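Local coordinates for cytidylate kinase-like family protein (PDB 3FDI) that is of unknown function but, as a cytidylate kinase-like member of the P-loop NTPase clan, probably transfers phosphate from a nucleotide to a small substrate, at residues I9-E14 and K24-H29; K60-A65 and R85-I90. One frame throughout, in Å; residues are numbered along the deposited sequence.

Interaction 1 (I9-E14 and K24-H29); sequences IAIGRE and KKLAEH. With SO4 (sulfate ion), chain F.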
ATOM      1  N   ILE B   9     -10.997   2.453  25.651  1.00 37.18           N
ATOM      2  CA  ILE B   9     -10.294   1.422  24.922  1.00 36.63           C
ATOM      3  C   ILE B   9     -10.882   1.289  23.545  1.00 36.25           C
ATOM      4  O   ILE B   9     -12.071   1.035  23.423  1.00 36.95           O
ATOM      5  CB  ILE B   9     -10.396   0.101  25.611  1.00 37.62           C
ATOM      6  CG1 ILE B   9      -9.853   0.221  27.059  1.00 37.72           C
ATOM      7  CG2 ILE B   9      -9.667  -0.980  24.772  1.00 35.39           C
ATOM      8  CD1 ILE B   9     -10.125  -1.051  27.942  1.00 38.17           C
ATOM      9  N   ALA B  10     -10.057   1.506  22.517  1.00 35.56           N
ATOM     10  CA  ALA B  10     -10.479   1.516  21.109  1.00 35.14           C
ATOM     11  C   ALA B  10      -9.927   0.234  20.503  1.00 35.09           C
ATOM     12  O   ALA B  10      -8.711  -0.007  20.523  1.00 37.34           O
ATOM     13  CB  ALA B  10      -9.947   2.717  20.388  1.00 32.23           C
ATOM     14  N   ILE B  11     -10.806  -0.622  20.024  1.00 35.84           N
ATOM     15  CA  ILE B  11     -10.418  -1.935  19.559  1.00 35.47           C
ATOM     16  C   ILE B  11     -10.708  -2.013  18.113  1.00 35.17           C
ATOM     17  O   ILE B  11     -11.845  -1.726  17.692  1.00 35.14           O
ATOM     18  CB  ILE B  11     -11.212  -3.024  20.272  1.00 36.00           C
ATOM     19  CG1 ILE B  11     -10.651  -3.255  21.667  1.00 38.83           C
ATOM     20  CG2 ILE B  11     -11.120  -4.367  19.501  1.00 34.94           C
ATOM     21  CD1 ILE B  11     -11.586  -3.913  22.512  1.00 44.85           C
ATOM     22  N   GLY B  12      -9.697  -2.402  17.360  1.00 34.65           N
ATOM     23  CA  GLY B  12      -9.840  -2.853  15.994  1.00 34.64           C
ATOM     24  C   GLY B  12      -9.586  -4.350  15.939  1.00 35.06           C
ATOM     25  O   GLY B  12      -9.122  -4.949  16.896  1.00 34.09           O
ATOM     26  N   ARG B  13      -9.863  -4.966  14.798  1.00 35.79           N
ATOM     27  CA  ARG B  13      -9.857  -6.399  14.719  1.00 36.97           C
ATOM     28  C   ARG B  13     -10.068  -6.936  13.283  1.00 37.04           C
ATOM     29  O   ARG B  13     -10.763  -6.307  12.447  1.00 37.86           O
ATOM     30  CB  ARG B  13     -10.955  -6.982  15.643  1.00 38.18           C
ATOM     31  CG  ARG B  13     -12.324  -7.203  14.929  1.00 40.69           C
ATOM     32  CD  ARG B  13     -13.523  -6.320  15.299  1.00 44.87           C
ATOM     33  NE  ARG B  13     -13.574  -5.073  14.587  1.00 46.70           N
ATOM     34  CZ  ARG B  13     -14.661  -4.421  14.156  1.00 45.61           C
ATOM     35  NH1 ARG B  13     -15.886  -4.882  14.323  1.00 44.34           N
ATOM     36  NH2 ARG B  13     -14.495  -3.243  13.530  1.00 45.57           N
ATOM     37  N   GLU B  14      -9.467  -8.096  13.026  1.00 36.62           N
ATOM     38  CA  GLU B  14      -9.783  -8.913  11.862  1.00 36.46           C
ATOM     39  C   GLU B  14     -11.017  -9.724  12.194  1.00 36.61           C
ATOM     40  O   GLU B  14     -11.192 -10.171  13.342  1.00 36.31           O
ATOM     41  CB  GLU B  14      -8.669  -9.916  11.567  1.00 36.53           C
ATOM     42  CG  GLU B  14      -7.348  -9.311  11.380  1.00 36.10           C
ATOM     43  CD  GLU B  14      -6.275 -10.335  11.054  1.00 37.97           C
ATOM     44  OE1 GLU B  14      -6.327 -11.467  11.598  1.00 38.67           O
ATOM     45  OE2 GLU B  14      -5.352  -9.986  10.288  1.00 40.81           O
ATOM     46  N   LYS B  24     -15.592  -7.189  24.871  1.00 39.95           N
ATOM     47  CA  LYS B  24     -16.517  -7.583  25.955  1.00 40.78           C
ATOM     48  C   LYS B  24     -15.825  -7.909  27.270  1.00 40.99           C
ATOM     49  O   LYS B  24     -16.187  -7.383  28.311  1.00 41.06           O
ATOM     50  CB  LYS B  24     -17.329  -8.805  25.490  1.00 41.16           C
ATOM     51  CG  LYS B  24     -18.565  -9.129  26.290  1.00 41.24           C
ATOM     52  CD  LYS B  24     -19.587  -9.784  25.343  1.00 43.96           C
ATOM     53  CE  LYS B  24     -20.718 -10.559  26.052  1.00 46.53           C
ATOM     54  NZ  LYS B  24     -20.423 -12.031  26.151  1.00 48.73           N
ATOM     55  N   LYS B  25     -14.825  -8.780  27.230  1.00 41.68           N
ATOM     56  CA  LYS B  25     -14.068  -9.109  28.434  1.00 42.57           C
ATOM     57  C   LYS B  25     -13.433  -7.886  29.100  1.00 41.97           C
ATOM     58  O   LYS B  25     -13.539  -7.718  30.306  1.00 43.09           O
ATOM     59  CB  LYS B  25     -13.041 -10.217  28.155  1.00 43.59           C
ATOM     60  CG  LYS B  25     -13.749 -11.562  27.900  1.00 45.31           C
ATOM     61  CD  LYS B  25     -12.848 -12.699  27.411  1.00 48.73           C
ATOM     62  CE  LYS B  25     -13.519 -14.065  27.747  1.00 49.90           C
ATOM     63  NZ  LYS B  25     -12.760 -15.269  27.290  1.00 52.38           N
ATOM     64  N   LEU B  26     -12.829  -7.013  28.326  1.00 41.13           N
ATOM     65  CA  LEU B  26     -12.306  -5.746  28.845  1.00 40.52           C
ATOM     66  C   LEU B  26     -13.421  -4.888  29.496  1.00 40.83           C
ATOM     67  O   LEU B  26     -13.227  -4.367  30.604  1.00 40.63           O
ATOM     68  CB  LEU B  26     -11.627  -4.944  27.709  1.00 39.46           C
ATOM     69  CG  LEU B  26     -10.328  -5.517  27.155  1.00 39.95           C
ATOM     70  CD1 LEU B  26      -9.881  -4.848  25.776  1.00 32.90           C
ATOM     71  CD2 LEU B  26      -9.211  -5.449  28.269  1.00 39.24           C
ATOM     72  N   ALA B  27     -14.563  -4.723  28.815  1.00 40.07           N
ATOM     73  CA  ALA B  27     -15.646  -3.862  29.312  1.00 40.76           C
ATOM     74  C   ALA B  27     -16.137  -4.373  30.670  1.00 41.25           C
ATOM     75  O   ALA B  27     -16.351  -3.614  31.611  1.00 40.75           O
ATOM     76  CB  ALA B  27     -16.833  -3.795  28.286  1.00 39.93           C
ATOM     77  N   GLU B  28     -16.270  -5.685  30.766  1.00 42.00           N
ATOM     78  CA  GLU B  28     -16.631  -6.328  32.012  1.00 42.66           C
ATOM     79  C   GLU B  28     -15.552  -6.170  33.071  1.00 42.90           C
ATOM     80  O   GLU B  28     -15.879  -5.966  34.217  1.00 43.15           O
ATOM     81  CB  GLU B  28     -16.916  -7.819  31.800  1.00 42.95           C
ATOM     82  CG  GLU B  28     -18.308  -8.107  31.210  1.00 46.47           C
ATOM     83  CD  GLU B  28     -18.462  -9.530  30.687  1.00 49.51           C
ATOM     84  OE1 GLU B  28     -17.565 -10.379  30.927  1.00 53.08           O
ATOM     85  OE2 GLU B  28     -19.473  -9.785  30.019  1.00 50.74           O
ATOM     86  N   HIS B  29     -14.275  -6.267  32.711  1.00 42.83           N
ATOM     87  CA  HIS B  29     -13.230  -6.158  33.731  1.00 42.90           C
ATOM     88  C   HIS B  29     -13.214  -4.777  34.359  1.00 43.10           C
ATOM     89  O   HIS B  29     -13.068  -4.646  35.570  1.00 42.97           O
ATOM     90  CB  HIS B  29     -11.847  -6.439  33.177  1.00 42.70           C
ATOM     91  CG  HIS B  29     -10.757  -6.290  34.195  1.00 41.99           C
ATOM     92  ND1 HIS B  29     -10.024  -5.133  34.346  1.00 40.58           N
ATOM     93  CD2 HIS B  29     -10.277  -7.159  35.111  1.00 43.79           C
ATOM     94  CE1 HIS B  29      -9.131  -5.302  35.301  1.00 42.56           C
ATOM     95  NE2 HIS B  29      -9.259  -6.524  35.780  1.00 41.46           N
TER
HETATM   96  S   SO4 F2005     -17.016  -1.270  12.291  1.00 52.28           S
HETATM   97  O1  SO4 F2005     -17.129  -0.002  12.994  1.00 51.02           O
HETATM   98  O2  SO4 F2005     -15.580  -1.424  12.030  1.00 51.58           O
HETATM   99  O3  SO4 F2005     -17.572  -2.356  13.080  1.00 49.16           O
HETATM  100  O4  SO4 F2005     -17.816  -1.175  11.045  1.00 55.59           O

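Interaction 2 (K60-A65 and R85-I90); sequences KPMNFA and RQFNFI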
ATOM      1  N   LYS B  60      -9.297  14.769  11.909  1.00 58.35           N
ATOM      2  CA  LYS B  60      -9.146  14.430  10.472  1.00 57.09           C
ATOM      3  C   LYS B  60     -10.371  13.746   9.810  1.00 54.59           C
ATOM      4  O   LYS B  60     -10.757  14.118   8.709  1.00 53.80           O
ATOM      5  CB  LYS B  60      -7.849  13.587  10.255  1.00 57.72           C
ATOM      6  CG  LYS B  60      -6.515  14.357  10.593  1.00 59.26           C
ATOM      7  CD  LYS B  60      -5.251  13.672   9.993  1.00 62.31           C
ATOM      8  CE  LYS B  60      -4.106  14.701   9.645  1.00 64.03           C
ATOM      9  NZ  LYS B  60      -3.418  15.345  10.810  1.00 66.22           N
ATOM     10  N   PRO B  61     -10.981  12.755  10.477  1.00 52.72           N
ATOM     11  CA  PRO B  61     -12.108  12.043   9.852  1.00 51.70           C
ATOM     12  C   PRO B  61     -13.310  12.935   9.644  1.00 50.97           C
ATOM     13  O   PRO B  61     -14.065  12.767   8.670  1.00 51.49           O
ATOM     14  CB  PRO B  61     -12.448  10.920  10.868  1.00 51.64           C
ATOM     15  CG  PRO B  61     -11.302  10.787  11.758  1.00 51.62           C
ATOM     16  CD  PRO B  61     -10.575  12.130  11.752  1.00 53.14           C
HETATM   17  N   MSE B  62     -13.482  13.891  10.547  1.00 49.86           N
HETATM   18  CA  MSE B  62     -14.603  14.798  10.464  1.00 49.08           C
HETATM   19  C   MSE B  62     -14.394  15.851   9.394  1.00 47.94           C
HETATM   20  O   MSE B  62     -15.286  16.070   8.573  1.00 45.98           O
HETATM   21  CB  MSE B  62     -14.884  15.439  11.816  1.00 49.45           C
HETATM   22  CG  MSE B  62     -15.473  14.459  12.851  1.00 51.05           C
HETATM   23 SE   MSE B  62     -16.145  15.540  14.364  1.00 56.69          SE
HETATM   24  CE  MSE B  62     -16.624  17.109  13.347  1.00 50.42           C
ATOM     25  N   ASN B  63     -13.222  16.491   9.397  1.00 47.43           N
ATOM     26  CA  ASN B  63     -12.893  17.473   8.351  1.00 47.38           C
ATOM     27  C   ASN B  63     -13.045  16.801   6.989  1.00 46.27           C
ATOM     28  O   ASN B  63     -13.687  17.305   6.085  1.00 45.35           O
ATOM     29  CB  ASN B  63     -11.443  17.984   8.491  1.00 48.37           C
ATOM     30  CG  ASN B  63     -11.168  18.639   9.847  1.00 49.90           C
ATOM     31  OD1 ASN B  63     -11.838  19.590  10.238  1.00 50.46           O
ATOM     32  ND2 ASN B  63     -10.170  18.113  10.566  1.00 53.32           N
ATOM     33  N   PHE B  64     -12.469  15.616   6.877  1.00 46.15           N
ATOM     34  CA  PHE B  64     -12.564  14.838   5.637  1.00 46.12           C
ATOM     35  C   PHE B  64     -14.021  14.542   5.213  1.00 45.05           C
ATOM     36  O   PHE B  64     -14.423  14.785   4.056  1.00 44.38           O
ATOM     37  CB  PHE B  64     -11.767  13.537   5.814  1.00 46.79           C
ATOM     38  CG  PHE B  64     -11.648  12.745   4.566  1.00 47.85           C
ATOM     39  CD1 PHE B  64     -10.750  13.135   3.553  1.00 50.38           C
ATOM     40  CD2 PHE B  64     -12.421  11.619   4.375  1.00 48.69           C
ATOM     41  CE1 PHE B  64     -10.643  12.410   2.358  1.00 49.12           C
ATOM     42  CE2 PHE B  64     -12.310  10.893   3.194  1.00 48.43           C
ATOM     43  CZ  PHE B  64     -11.419  11.291   2.181  1.00 47.73           C
ATOM     44  N   ALA B  65     -14.799  14.028   6.167  1.00 44.36           N
ATOM     45  CA  ALA B  65     -16.251  13.844   5.980  1.00 43.52           C
ATOM     46  C   ALA B  65     -16.927  15.128   5.480  1.00 42.73           C
ATOM     47  O   ALA B  65     -17.817  15.088   4.639  1.00 41.87           O
ATOM     48  CB  ALA B  65     -16.901  13.360   7.279  1.00 43.20           C
ATOM     49  N   ARG B  85     -22.054  11.773  12.701  1.00 37.03           N
ATOM     50  CA  ARG B  85     -22.822  11.738  13.914  1.00 36.86           C
ATOM     51  C   ARG B  85     -22.216  10.744  14.874  1.00 35.81           C
ATOM     52  O   ARG B  85     -22.176  10.999  16.079  1.00 35.81           O
ATOM     53  CB  ARG B  85     -24.273  11.391  13.627  1.00 37.54           C
ATOM     54  CG  ARG B  85     -24.943  12.314  12.646  1.00 39.93           C
ATOM     55  CD  ARG B  85     -26.446  12.092  12.587  1.00 41.07           C
ATOM     56  NE  ARG B  85     -27.106  13.178  11.863  1.00 44.91           N
ATOM     57  CZ  ARG B  85     -28.306  13.699  12.165  1.00 49.13           C
ATOM     58  NH1 ARG B  85     -29.002  13.263  13.208  1.00 50.99           N
ATOM     59  NH2 ARG B  85     -28.816  14.698  11.436  1.00 50.15           N
ATOM     60  N   GLN B  86     -21.720   9.631  14.341  1.00 33.82           N
ATOM     61  CA  GLN B  86     -21.151   8.632  15.176  1.00 33.68           C
ATOM     62  C   GLN B  86     -19.826   9.109  15.714  1.00 33.90           C
ATOM     63  O   GLN B  86     -19.477   8.817  16.857  1.00 33.10           O
ATOM     64  CB  GLN B  86     -20.951   7.357  14.405  1.00 33.97           C
ATOM     65  CG  GLN B  86     -22.214   6.848  13.803  1.00 35.80           C
ATOM     66  CD  GLN B  86     -22.115   5.436  13.338  1.00 34.87           C
ATOM     67  OE1 GLN B  86     -21.094   5.003  12.840  1.00 35.78           O
ATOM     68  NE2 GLN B  86     -23.208   4.710  13.466  1.00 35.80           N
ATOM     69  N   PHE B  87     -19.041   9.793  14.874  1.00 34.33           N
ATOM     70  CA  PHE B  87     -17.739  10.325  15.313  1.00 35.03           C
ATOM     71  C   PHE B  87     -17.993  11.321  16.429  1.00 34.57           C
ATOM     72  O   PHE B  87     -17.371  11.264  17.485  1.00 34.56           O
ATOM     73  CB  PHE B  87     -16.975  11.044  14.193  1.00 35.23           C
ATOM     74  CG  PHE B  87     -16.558  10.170  13.055  1.00 35.93           C
ATOM     75  CD1 PHE B  87     -16.372   8.791  13.213  1.00 38.54           C
ATOM     76  CD2 PHE B  87     -16.308  10.731  11.819  1.00 36.51           C
ATOM     77  CE1 PHE B  87     -15.989   8.000  12.155  1.00 38.10           C
ATOM     78  CE2 PHE B  87     -15.935   9.950  10.759  1.00 38.45           C
ATOM     79  CZ  PHE B  87     -15.751   8.570  10.932  1.00 38.85           C
ATOM     80  N   ASN B  88     -18.969  12.181  16.200  1.00 34.96           N
ATOM     81  CA  ASN B  88     -19.259  13.180  17.180  1.00 35.82           C
ATOM     82  C   ASN B  88     -19.784  12.607  18.514  1.00 36.48           C
ATOM     83  O   ASN B  88     -19.388  13.110  19.587  1.00 37.27           O
ATOM     84  CB  ASN B  88     -20.183  14.195  16.615  1.00 35.41           C
ATOM     85  CG  ASN B  88     -20.170  15.457  17.411  1.00 36.74           C
ATOM     86  OD1 ASN B  88     -19.108  15.890  17.912  1.00 37.71           O
ATOM     87  ND2 ASN B  88     -21.350  16.048  17.583  1.00 31.14           N
ATOM     88  N   PHE B  89     -20.636  11.563  18.456  1.00 36.07           N
ATOM     89  CA  PHE B  89     -21.044  10.813  19.659  1.00 35.59           C
ATOM     90  C   PHE B  89     -19.838  10.382  20.445  1.00 36.10           C
ATOM     91  O   PHE B  89     -19.784  10.554  21.640  1.00 37.33           O
ATOM     92  CB  PHE B  89     -21.902   9.580  19.310  1.00 36.43           C
ATOM     93  CG  PHE B  89     -22.306   8.727  20.504  1.00 32.73           C
ATOM     94  CD1 PHE B  89     -23.537   8.889  21.110  1.00 37.68           C
ATOM     95  CD2 PHE B  89     -21.483   7.729  20.961  1.00 34.04           C
ATOM     96  CE1 PHE B  89     -23.909   8.095  22.218  1.00 36.92           C
ATOM     97  CE2 PHE B  89     -21.837   6.942  22.041  1.00 36.25           C
ATOM     98  CZ  PHE B  89     -23.030   7.128  22.672  1.00 36.62           C
ATOM     99  N   ILE B  90     -18.880   9.794  19.760  1.00 36.42           N
ATOM    100  CA  ILE B  90     -17.713   9.223  20.368  1.00 35.61           C
ATOM    101  C   ILE B  90     -16.841  10.287  20.977  1.00 36.09           C
ATOM    102  O   ILE B  90     -16.332  10.114  22.078  1.00 34.90           O
ATOM    103  CB  ILE B  90     -16.935   8.441  19.323  1.00 35.40           C
ATOM    104  CG1 ILE B  90     -17.714   7.155  19.003  1.00 37.48           C
ATOM    105  CG2 ILE B  90     -15.562   8.053  19.808  1.00 32.91           C
ATOM    106  CD1 ILE B  90     -17.031   6.247  17.937  1.00 39.31           C
TER

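Interaction 1 (I9-E14 and K24-H29)
The guanidinium of Arg13 meets the sulfate ion, probably from the crystallisation liquor, at its edge, with the sulfur in the plane of the group. Arg13 NH2 is 2.6 Å from sulfate O2, although this short bond is bent (136°). Sulfate O3 takes a bond from Arg13 NH1 at 3.3 Å and a weaker one from NH2. Bends at chi2 and chi3 turn the side chain round to the anion; Arg106 NE binds the same sulfate, and Arg156 lies close to Arg13. An alanine here removes both nitrogens, and the sulfate is likely to be held less firmly, with Arg106 among the partners left to it.

Further back on the strand, Ile9 and Ile11 face the helix. Leu26 CD1 meets both from the helix side, 3.8 Å from Ile11 CD1 and 4.0 Å from Ile9 CG2. Ile9 uses the branch that stands anti to its backbone N, whereas Ile11 uses the far end of its longer branch. Ile196 and Ile193 of helix 185-197 extend the packing at Ile9 and Leu26.

Strand 8-13 and helix 19-30 flank the turn expected to be the P-loop. The strand meets the helix through apolar contacts alone, while the arginine at the strand's end offers positive charge to an anion, consistent with a phosphate-binding site.

Interaction 2 (K60-A65 and R85-I90)
Two helical segments, 60-65 and 85-90, pack side by side, with their closest alpha carbons, those of Met62 and Phe87, 7.3 Å apart. Phe87 carries the contact from the second helix. Its CG lies beside the backbone N (chi1 -65°), which sends the ring across to the start of helix 60-66. There Pro61 CB comes to 3.6 Å from Phe87 CE2, and the same methylene is 4.0 Å from CD2, so the proline meets the ring obliquely, close to its outer end. Nearer the root of the side chain, Met62, present as selenomethionine, lays its CG 4.0 Å from both CB and CD2 of Phe87. The two chains run past one another in opposite senses, and it is the methylene CG, not the selenium, that makes the approach. Pro61 and Met62 therefore brace successive parts of one aromatic side chain, by apolar contact alone.

Other helices also pack here: Tyr163 of helix 142-163 meets Phe87 edge-to-face and also touches Pro61, while Ile111 of helix 108-111 packs against Phe87. Phe64, on another side of the same helix as Pro61, forms cation-pi contacts with Lys151 and Lys154 of a neighbouring subunit.

This is helix-helix packing centred on one phenylalanine. Both helices lie in the chain between strands 34-35 and 101-104 of the parallel sheet, the stretch that in nucleoside monophosphate kinases holds the helical substrate-binding region, and the pair is consistent with a counterpart of that region here.

Overall arrangement
Both contacts are buried, but they serve different layers of the alpha/beta fold. The centre of interaction 1 lies about 8 Å from the centre of the chain, and the contact joins a central strand of the parallel sheet to the helix that follows it; the centre of interaction 2 lies about 15 Å from that of the chain, where two helices meet beyond the sheet. Aliphatic branches touch in the first, whereas a proline and a selenomethionine hold an aromatic ring in the second. Only interaction 1 includes a bound anion. Their nearest atoms are about 8 Å apart and do not touch, yet Arg106 connects their surroundings: it binds the sulfate held by Arg13, while its NH1 is hydrogen-bonded to Gln86 OE1 in segment 85-90.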